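Local coordinates for oxysterol-binding protein homolog 3 (Saccharomyces cerevisiae, PDB 4IC4) that transfers lipids between membranes by a non-vesicular, phosphoinositide-coupled route, carrying them through the cytosol in a hydrophobic pocket, at residues Asn121-Glu126 with Leu343-Leu348; Ser145-Val150 with Glu351-Gly356. All blocks are in the same frame, centred on the assembly; numbering follows the deposited sequence.

Interaction 1 of 2, residues Asn121-Glu126 with Leu343-Leu348; sequences NPLLAE and LKLEQL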
loop_
_atom_site.group_PDB
_atom_site.type_symbol
_atom_site.label_atom_id
_atom_site.label_comp_id
_atom_site.label_asym_id
_atom_site.label_seq_id
_atom_site.Cartn_x
_atom_site.Cartn_y
_atom_site.Cartn_z
ATOM N N ASN A 121 -6.159 1.517 11.194
ATOM C CA ASN A 121 -6.308 2.863 10.655
ATOM C C ASN A 121 -5.233 3.721 11.316
ATOM O O ASN A 121 -5.142 3.783 12.540
ATOM C CB ASN A 121 -7.681 3.444 11.001
ATOM C CG ASN A 121 -8.809 2.719 10.310
ATOM O OD1 ASN A 121 -8.822 2.595 9.089
ATOM N ND2 ASN A 121 -9.773 2.242 11.090
ATOM N N PRO A 122 -4.390 4.384 10.517
ATOM C CA PRO A 122 -3.357 5.215 11.138
ATOM C C PRO A 122 -3.994 6.407 11.846
ATOM O O PRO A 122 -5.134 6.776 11.568
ATOM C CB PRO A 122 -2.511 5.668 9.950
ATOM C CG PRO A 122 -2.751 4.610 8.913
ATOM C CD PRO A 122 -4.222 4.329 9.056
ATOM N N LEU A 123 -3.251 6.999 12.768
ATOM C CA LEU A 123 -3.730 8.174 13.469
ATOM C C LEU A 123 -3.325 9.376 12.622
ATOM O O LEU A 123 -2.384 9.296 11.835
ATOM C CB LEU A 123 -3.055 8.287 14.836
ATOM C CG LEU A 123 -3.270 7.103 15.776
ATOM C CD1 LEU A 123 -2.413 7.283 17.022
ATOM C CD2 LEU A 123 -4.748 6.994 16.138
ATOM N N LEU A 124 -4.048 10.481 12.749
ATOM C CA LEU A 124 -3.661 11.672 12.018
ATOM C C LEU A 124 -2.237 12.009 12.483
ATOM O O LEU A 124 -1.945 11.993 13.680
ATOM C CB LEU A 124 -4.609 12.827 12.341
ATOM C CG LEU A 124 -4.265 14.186 11.732
ATOM C CD1 LEU A 124 -4.284 14.115 10.213
ATOM C CD2 LEU A 124 -5.283 15.203 12.222
ATOM N N ALA A 125 -1.358 12.291 11.527
ATOM C CA ALA A 125 0.037 12.642 11.796
ATOM C C ALA A 125 0.930 11.434 12.052
ATOM O O ALA A 125 2.122 11.584 12.317
ATOM C CB ALA A 125 0.131 13.637 12.955
ATOM N N GLU A 126 0.355 10.237 11.997
ATOM C CA GLU A 126 1.159 9.032 12.146
ATOM C C GLU A 126 2.012 8.983 10.872
ATOM O O GLU A 126 1.586 9.437 9.806
ATOM C CB GLU A 126 0.260 7.791 12.231
ATOM C CG GLU A 126 1.013 6.463 12.297
ATOM C CD GLU A 126 0.093 5.285 12.585
ATOM O OE1 GLU A 126 0.425 4.149 12.183
ATOM O OE2 GLU A 126 -0.961 5.492 13.223
ATOM N N LEU A 343 -8.331 1.084 21.582
ATOM C CA LEU A 343 -9.348 1.990 22.106
ATOM C C LEU A 343 -8.716 3.249 22.693
ATOM O O LEU A 343 -9.230 4.353 22.515
ATOM C CB LEU A 343 -10.180 1.280 23.174
ATOM C CG LEU A 343 -10.993 0.081 22.679
ATOM C CD1 LEU A 343 -11.652 -0.617 23.857
ATOM C CD2 LEU A 343 -12.039 0.548 21.675
ATOM N N LYS A 344 -7.597 3.080 23.389
ATOM C CA LYS A 344 -6.904 4.206 24.000
ATOM C C LYS A 344 -6.389 5.204 22.964
ATOM O O LYS A 344 -6.581 6.408 23.109
ATOM C CB LYS A 344 -5.743 3.707 24.863
ATOM C CG LYS A 344 -4.839 4.813 25.409
ATOM C CD LYS A 344 -5.612 5.832 26.241
ATOM C CE LYS A 344 -6.139 5.227 27.530
ATOM N NZ LYS A 344 -6.850 6.245 28.355
ATOM N N LEU A 345 -5.732 4.708 21.920
ATOM C CA LEU A 345 -5.213 5.598 20.886
ATOM C C LEU A 345 -6.341 6.359 20.195
ATOM O O LEU A 345 -6.213 7.548 19.911
ATOM C CB LEU A 345 -4.411 4.808 19.850
ATOM C CG LEU A 345 -2.898 4.705 20.056
ATOM C CD1 LEU A 345 -2.587 4.013 21.371
ATOM C CD2 LEU A 345 -2.287 3.950 18.881
ATOM N N GLU A 346 -7.445 5.670 19.920
ATOM C CA GLU A 346 -8.580 6.308 19.265
ATOM C C GLU A 346 -9.175 7.387 20.162
ATOM O O GLU A 346 -9.530 8.474 19.700
ATOM C CB GLU A 346 -9.648 5.265 18.927
ATOM C CG GLU A 346 -9.855 5.044 17.437
ATOM C CD GLU A 346 -8.605 4.557 16.736
ATOM O OE1 GLU A 346 -8.088 3.484 17.115
ATOM O OE2 GLU A 346 -8.140 5.244 15.801
ATOM N N GLN A 347 -9.263 7.080 21.451
ATOM C CA GLN A 347 -9.816 8.000 22.433
ATOM C C GLN A 347 -8.941 9.249 22.583
ATOM O O GLN A 347 -9.450 10.367 22.656
ATOM C CB GLN A 347 -9.956 7.275 23.776
ATOM C CG GLN A 347 -11.011 7.839 24.703
ATOM C CD GLN A 347 -10.647 9.197 25.248
ATOM O OE1 GLN A 347 -9.616 9.361 25.901
ATOM N NE2 GLN A 347 -11.497 10.183 24.989
ATOM N N LEU A 348 -7.625 9.067 22.627
ATOM C CA LEU A 348 -6.729 10.209 22.766
ATOM C C LEU A 348 -6.859 11.130 21.560
ATOM O O LEU A 348 -6.853 12.353 21.689
ATOM C CB LEU A 348 -5.274 9.744 22.901
ATOM C CG LEU A 348 -4.923 8.995 24.187
ATOM C CD1 LEU A 348 -3.459 8.591 24.133
ATOM C CD2 LEU A 348 -5.189 9.875 25.403
HETATM O O HOH W 1 -6.387 2.546 14.669
HETATM O O HOH W 2 -7.372 7.003 13.251
#
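L345 meets L123 by methyl-to-methyl packing: L345 CD2 lies 3.8 Å from L123 CD1, the two side chains crossing at about a right angle. R324 and the first residues of helix 325-331, P325 and D326, also touch L345, and W397 touches L123, so this apolar patch is buried. L123 swings its CG beside its own backbone N, away from the carbonyl carbon (chi1 -59°), which aims the branched end at the helix.

One residue further on, E346 passes its carboxylate along the other branch of the leucine, with OE2 3.8 Å from L123 CD2. Its chain bends at chi2 (60°) and brings the oxygens toward the loop, where water takes over. Water 2 donates to P122 O at 2.8 Å and to E346 OE2 at 3.2 Å. Water 1 sits between N121 O (2.8 Å) and E346 OE1 (3.1 Å), though it has more acceptors around it than protons to give.

The loop holds its own shape: L123 to E126 is a type II turn, and L123 N donates to E126 OE2 at 2.8 Å, from above the carboxylate plane. That carboxylate is also salt-bridged to R324. An alanine in place of L123 would probably open a gap against L345 and take away the methyl that lies beside E346 OE2.

No direct hydrogen bond joins the two segments. Their direct contact runs through the methyls of L123, while E346, a phosphatidylinositol 4-phosphate-binding residue, reaches the loop carbonyls through water, an indirect linkage consistent with a carboxylate facing groups that are themselves acceptors.

Interaction 2 of 2, residues Ser145-Val150 with Glu351-Gly356; sequences SHRPPV and ERRNKG
H146 brings the edge of its imidazole down on the flat face of the R353 guanidinium: ND1 stands 3.6 Å above that plane, over its centre, and the two planes are 75° apart. The ring gets there because CG lies opposite the backbone N (chi1 -174°), while R353 reaches over with a chain extended from CG to NE. H146 CB adds a contact of 3.6 Å with R353 NH1, which has its salt bridge with D358. Water 3 bridges the two residues, accepting from H146 N and from R353 NH2, each at 3.2 Å, and lies in the plane of the guanidinium at its edge.

R147 follows with its aliphatic part: CB and CG both lie 3.5 Å from R353 NH2, the side chains crossing at about a right angle. Bends at chi2 and chi3 carry its own guanidinium off to one side, the two planes 23° apart. H146 and R147 both bind phosphatidylinositol 4-phosphate; the arginine side chain suits its anionic headgroup, and R353 lies beside them. Next along the turn, P148, which follows a cis peptide bond, accepts at its O from S145 OG at 2.8 Å.

The contact lies at the surface, joining the connection between antiparallel strands 137-145 and 150-157 to the last turn of helix 335-354, which G356 finishes in a Schellman motif.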
loop_
_atom_site.group_PDB
_atom_site.type_symbol
_atom_site.label_atom_id
_atom_site.label_comp_id
_atom_site.label_asym_id
_atom_site.label_seq_id
_atom_site.Cartn_x
_atom_site.Cartn_y
_atom_site.Cartn_z
ATOM N N SER A 145 -4.715 13.783 6.653
ATOM C CA SER A 145 -6.102 14.163 6.922
ATOM C C SER A 145 -6.827 12.971 7.546
ATOM O O SER A 145 -6.556 11.825 7.186
ATOM C CB SER A 145 -6.806 14.571 5.635
ATOM O OG SER A 145 -8.165 14.877 5.896
ATOM N N HIS A 146 -7.741 13.235 8.480
ATOM C CA HIS A 146 -8.476 12.158 9.144
ATOM C C HIS A 146 -9.881 11.958 8.581
ATOM O O HIS A 146 -10.343 10.829 8.441
ATOM C CB HIS A 146 -8.582 12.419 10.650
ATOM C CG HIS A 146 -9.193 11.283 11.413
ATOM N ND1 HIS A 146 -10.251 11.450 12.281
ATOM C CD2 HIS A 146 -8.893 9.963 11.436
ATOM C CE1 HIS A 146 -10.576 10.280 12.805
ATOM N NE2 HIS A 146 -9.767 9.362 12.308
ATOM N N ARG A 147 -10.559 13.061 8.279
ATOM C CA ARG A 147 -11.911 13.015 7.732
ATOM C C ARG A 147 -11.993 13.949 6.528
ATOM O O ARG A 147 -12.112 15.166 6.681
ATOM C CB ARG A 147 -12.933 13.452 8.791
ATOM C CG ARG A 147 -13.069 12.503 9.979
ATOM C CD ARG A 147 -13.887 11.272 9.621
ATOM N NE ARG A 147 -15.293 11.595 9.388
ATOM C CZ ARG A 147 -16.173 11.866 10.349
ATOM N NH1 ARG A 147 -15.801 11.850 11.621
ATOM N NH2 ARG A 147 -17.429 12.162 10.036
ATOM N N PRO A 148 -11.903 13.392 5.309
ATOM C CA PRO A 148 -11.731 11.966 5.017
ATOM C C PRO A 148 -10.264 11.572 5.171
ATOM O O PRO A 148 -9.388 12.431 5.194
ATOM C CB PRO A 148 -12.199 11.865 3.574
ATOM C CG PRO A 148 -11.683 13.139 2.999
ATOM C CD PRO A 148 -12.045 14.162 4.059
ATOM N N PRO A 149 -9.981 10.267 5.276
ATOM C CA PRO A 149 -8.585 9.846 5.423
ATOM C C PRO A 149 -7.775 10.116 4.162
ATOM O O PRO A 149 -8.195 9.772 3.056
ATOM C CB PRO A 149 -8.705 8.357 5.713
ATOM C CG PRO A 149 -9.918 7.971 4.916
ATOM C CD PRO A 149 -10.878 9.098 5.245
ATOM N N VAL A 150 -6.619 10.744 4.333
ATOM C CA VAL A 150 -5.739 11.035 3.212
ATOM C C VAL A 150 -4.326 10.681 3.644
ATOM O O VAL A 150 -3.864 11.107 4.705
ATOM C CB VAL A 150 -5.779 12.527 2.802
ATOM C CG1 VAL A 150 -4.823 12.774 1.643
ATOM C CG2 VAL A 150 -7.193 12.917 2.394
ATOM N N GLU A 351 -10.108 13.106 21.722
ATOM C CA GLU A 351 -10.001 14.181 22.707
ATOM C C GLU A 351 -9.255 15.366 22.107
ATOM O O GLU A 351 -9.656 16.514 22.284
ATOM C CB GLU A 351 -9.268 13.697 23.963
ATOM C CG GLU A 351 -10.031 12.670 24.780
ATOM C CD GLU A 351 -11.270 13.246 25.440
ATOM O OE1 GLU A 351 -12.020 12.474 26.076
ATOM O OE2 GLU A 351 -11.493 14.469 25.329
ATOM N N ARG A 352 -8.160 15.092 21.403
ATOM C CA ARG A 352 -7.393 16.160 20.773
ATOM C C ARG A 352 -8.250 16.881 19.744
ATOM O O ARG A 352 -8.257 18.110 19.668
ATOM C CB ARG A 352 -6.152 15.598 20.069
ATOM C CG ARG A 352 -5.055 15.111 20.997
ATOM C CD ARG A 352 -3.740 14.948 20.236
ATOM N NE ARG A 352 -3.770 13.845 19.278
ATOM C CZ ARG A 352 -3.517 12.580 19.592
ATOM N NH1 ARG A 352 -3.213 12.258 20.844
ATOM N NH2 ARG A 352 -3.556 11.638 18.661
ATOM N N ARG A 353 -8.977 16.097 18.957
ATOM C CA ARG A 353 -9.833 16.628 17.905
ATOM C C ARG A 353 -10.934 17.529 18.454
ATOM O O ARG A 353 -11.098 18.661 18.003
ATOM C CB ARG A 353 -10.452 15.467 17.123
ATOM C CG ARG A 353 -10.992 15.820 15.748
ATOM C CD ARG A 353 -11.428 14.552 15.023
ATOM N NE ARG A 353 -11.850 14.796 13.647
ATOM C CZ ARG A 353 -11.021 15.050 12.640
ATOM N NH1 ARG A 353 -9.710 15.097 12.844
ATOM N NH2 ARG A 353 -11.504 15.253 11.422
ATOM N N ASN A 354 -11.684 17.032 19.432
ATOM C CA ASN A 354 -12.775 17.821 19.995
ATOM C C ASN A 354 -12.308 19.117 20.650
ATOM O O ASN A 354 -13.060 20.088 20.707
ATOM C CB ASN A 354 -13.584 16.989 20.992
ATOM C CG ASN A 354 -14.323 15.840 20.326
ATOM O OD1 ASN A 354 -14.541 15.847 19.113
ATOM N ND2 ASN A 354 -14.720 14.856 21.118
ATOM N N LYS A 355 -11.073 19.137 21.138
ATOM C CA LYS A 355 -10.533 20.342 21.767
ATOM C C LYS A 355 -10.043 21.322 20.704
ATOM O O LYS A 355 -9.685 22.460 21.013
ATOM C CB LYS A 355 -9.365 19.992 22.692
ATOM C CG LYS A 355 -9.742 19.201 23.931
ATOM C CD LYS A 355 -8.506 18.846 24.746
ATOM C CE LYS A 355 -8.862 18.007 25.962
ATOM N NZ LYS A 355 -7.652 17.610 26.737
ATOM N N GLY A 356 -10.033 20.876 19.451
ATOM C CA GLY A 356 -9.560 21.714 18.366
ATOM C C GLY A 356 -8.043 21.708 18.354
ATOM O O GLY A 356 -7.408 22.594 17.782
HETATM O O HOH W 3 -8.849 15.923 9.790
#

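Helix 335-354 serves both contacts, interaction 2 lying further toward its C-terminal end than interaction 1; their centres are 10 Å apart. The loop segments also touch directly, L124 CD1 lying 3.6 Å from S145 N. Between the two helical segments comes Q349, whose OE1 accepts from L124 N and whose side chain is about 3 Å from that of H146 (nearest atoms). The side chains of E346 and H146 are about 6 Å apart, as are those of R147 and S58 (nearest atoms in both cases). All five residues belong to the phosphatidylinositol 4-phosphate site, so both interactions lie where the helix meets the two loops at the headgroup site.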